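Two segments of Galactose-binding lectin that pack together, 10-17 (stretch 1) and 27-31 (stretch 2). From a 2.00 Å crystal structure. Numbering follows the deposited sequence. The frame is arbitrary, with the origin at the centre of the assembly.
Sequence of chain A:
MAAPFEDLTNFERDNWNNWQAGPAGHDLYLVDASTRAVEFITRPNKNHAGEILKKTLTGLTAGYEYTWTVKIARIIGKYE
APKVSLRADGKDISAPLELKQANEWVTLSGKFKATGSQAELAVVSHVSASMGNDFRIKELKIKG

Stretch 1 (10-17) NFERDNWN
Stretch 2 27-31: DLYLV

The contact is apolar, with no hydrogen bond crossing it, and buries 264 Å² summed over both sides. Stretch 1 is an irregular loop; stretch 2 begins with Asp-27 at phi/psi 59/48 and is extended from Leu-28 onward, running into a strand, Leu-30 having phi/psi -95/145. The nearest CA atoms are those of Asp-14 and Leu-30, 7.3 Å apart.

Van der Waals packing centres on Leu-30, whose CB points toward the loop. Its m,t rotamer (chi1 -58°, chi2 176°) presents a branched end to three residues: CD2 lies 3.6 Å from Phe-11 CD2 and 3.7 Å from Trp-16 CZ2, while CD1 lies 3.4 Å from Trp-16 NE1 and 3.6 Å from Asp-14 CA. Both rings meet the leucine obliquely. Phe-11 (chi1 -63°, chi2 100°) is buried, as suits a wholly apolar ring. Trp-16 starts sideways, but chi1 -70° and chi2 63° bring its long indole nearer, so its edge also reaches Leu-28 CB, 4.1 Å from CH2, and Tyr-29 CA, 4.5 Å from CZ2.

Hydrogen bonds within stretch 1 shape the loop. Positive phi at Phe-11 (74/16), Arg-13 (62/20) and Asp-14 (61/28) accompanies tight turning: Asn-15 N donates to Glu-12 O (3.1 Å), and Asp-14 N weakly to Phe-11 O (3.1 Å). Short asparagine amides accept nearby backbone protons: Glu-12 N to Asn-10 OD1, 3.0 Å; Asn-17 N to Asn-15 OD1, 2.8 Å.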

# COMPACT_ATOMS: atom_id res chain seq x y z
N ASN A 10 -2.55 7.50 -3.35
CA ASN A 10 -3.36 6.28 -3.28
C ASN A 10 -4.80 6.52 -3.70
O ASN A 10 -5.58 5.56 -3.75
CB ASN A 10 -3.31 5.69 -1.86
CG ASN A 10 -3.73 6.68 -0.79
OD1 ASN A 10 -4.41 7.67 -1.06
ND2 ASN A 10 -3.34 6.39 0.45
N PHE A 11 -5.17 7.77 -4.01
CA PHE A 11 -6.47 8.15 -4.53
C PHE A 11 -7.57 8.11 -3.47
O PHE A 11 -8.76 8.13 -3.81
CB PHE A 11 -6.86 7.28 -5.74
CG PHE A 11 -5.94 7.45 -6.92
CD1 PHE A 11 -4.94 6.53 -7.17
CD2 PHE A 11 -6.05 8.56 -7.75
CE1 PHE A 11 -4.08 6.69 -8.25
CE2 PHE A 11 -5.19 8.72 -8.82
CZ PHE A 11 -4.20 7.79 -9.07
N GLU A 12 -7.21 8.06 -2.19
CA GLU A 12 -8.20 8.23 -1.14
C GLU A 12 -8.92 9.56 -1.30
O GLU A 12 -8.31 10.57 -1.68
CB GLU A 12 -7.53 8.16 0.24
CG GLU A 12 -7.21 6.75 0.72
CD GLU A 12 -6.56 6.73 2.09
OE1 GLU A 12 -6.43 7.81 2.71
OE2 GLU A 12 -6.17 5.64 2.55
N ARG A 13 -10.22 9.56 -1.03
CA ARG A 13 -11.04 10.76 -1.16
C ARG A 13 -11.08 11.28 -2.59
O ARG A 13 -11.41 12.45 -2.83
CB ARG A 13 -10.56 11.87 -0.21
CG ARG A 13 -10.24 11.42 1.21
CD ARG A 13 -11.49 11.03 1.99
NE ARG A 13 -12.05 9.76 1.53
CZ ARG A 13 -12.04 8.61 2.22
NH1 ARG A 13 -11.48 8.54 3.43
NH2 ARG A 13 -12.59 7.53 1.70
N ASP A 14 -10.75 10.43 -3.56
CA ASP A 14 -10.72 10.81 -4.97
C ASP A 14 -9.71 11.92 -5.24
O ASP A 14 -9.88 12.71 -6.17
CB ASP A 14 -12.11 11.21 -5.47
CG ASP A 14 -13.09 10.06 -5.45
OD1 ASP A 14 -12.69 8.94 -5.05
OD2 ASP A 14 -14.26 10.26 -5.84
N ASN A 15 -8.67 12.01 -4.42
CA ASN A 15 -7.60 12.97 -4.65
C ASN A 15 -6.63 12.39 -5.68
O ASN A 15 -5.89 11.45 -5.37
CB ASN A 15 -6.88 13.31 -3.35
CG ASN A 15 -6.06 14.58 -3.45
OD1 ASN A 15 -5.61 14.95 -4.53
ND2 ASN A 15 -5.87 15.25 -2.32
N TRP A 16 -6.64 12.93 -6.90
CA TRP A 16 -5.69 12.51 -7.92
C TRP A 16 -4.29 13.06 -7.66
O TRP A 16 -3.36 12.67 -8.37
CB TRP A 16 -6.17 12.96 -9.30
CG TRP A 16 -7.38 12.21 -9.81
CD1 TRP A 16 -8.63 12.21 -9.26
CD2 TRP A 16 -7.45 11.37 -10.97
NE1 TRP A 16 -9.47 11.41 -10.00
CE2 TRP A 16 -8.77 10.89 -11.06
CE3 TRP A 16 -6.52 10.98 -11.94
CZ2 TRP A 16 -9.19 10.04 -12.08
CZ3 TRP A 16 -6.94 10.14 -12.96
CH2 TRP A 16 -8.26 9.67 -13.01
N ASN A 17 -4.13 13.95 -6.68
CA ASN A 17 -2.84 14.54 -6.32
C ASN A 17 -2.09 15.02 -7.57
O ASN A 17 -0.90 14.74 -7.76
CB ASN A 17 -1.99 13.54 -5.52
CG ASN A 17 -0.82 14.20 -4.81
OD1 ASN A 17 -0.87 15.38 -4.46
ND2 ASN A 17 0.25 13.43 -4.59
N ASP A 27 -10.79 8.13 -21.16
CA ASP A 27 -11.97 7.79 -20.37
C ASP A 27 -11.58 7.20 -19.01
O ASP A 27 -12.11 6.18 -18.57
CB ASP A 27 -12.87 6.82 -21.15
CG ASP A 27 -13.11 7.27 -22.58
OD1 ASP A 27 -13.67 8.37 -22.77
OD2 ASP A 27 -12.72 6.54 -23.51
N LEU A 28 -10.65 7.88 -18.33
CA LEU A 28 -10.17 7.41 -17.04
C LEU A 28 -11.17 7.75 -15.93
O LEU A 28 -11.86 8.77 -15.98
CB LEU A 28 -8.81 8.03 -16.70
CG LEU A 28 -7.70 7.89 -17.75
CD1 LEU A 28 -6.35 8.29 -17.15
CD2 LEU A 28 -7.64 6.48 -18.32
N TYR A 29 -11.23 6.87 -14.93
CA TYR A 29 -12.09 7.07 -13.77
C TYR A 29 -11.54 6.25 -12.62
O TYR A 29 -10.73 5.34 -12.81
CB TYR A 29 -13.54 6.68 -14.07
CG TYR A 29 -13.70 5.31 -14.68
CD1 TYR A 29 -13.90 4.19 -13.89
CD2 TYR A 29 -13.63 5.13 -16.06
CE1 TYR A 29 -14.05 2.93 -14.45
CE2 TYR A 29 -13.76 3.88 -16.62
CZ TYR A 29 -13.97 2.78 -15.81
OH TYR A 29 -14.11 1.53 -16.38
N LEU A 30 -12.01 6.58 -11.42
CA LEU A 30 -11.63 5.86 -10.21
C LEU A 30 -12.65 4.79 -9.87
O LEU A 30 -13.85 4.96 -10.09
CB LEU A 30 -11.49 6.83 -9.03
CG LEU A 30 -10.49 7.97 -9.21
CD1 LEU A 30 -10.54 8.91 -8.01
CD2 LEU A 30 -9.08 7.44 -9.42
N VAL A 31 -12.15 3.67 -9.34
CA VAL A 31 -12.98 2.57 -8.86
C VAL A 31 -12.44 2.12 -7.51
O VAL A 31 -11.33 2.46 -7.11
CB VAL A 31 -13.02 1.38 -9.84
CG1 VAL A 31 -13.58 1.80 -11.20
CG2 VAL A 31 -11.63 0.76 -9.98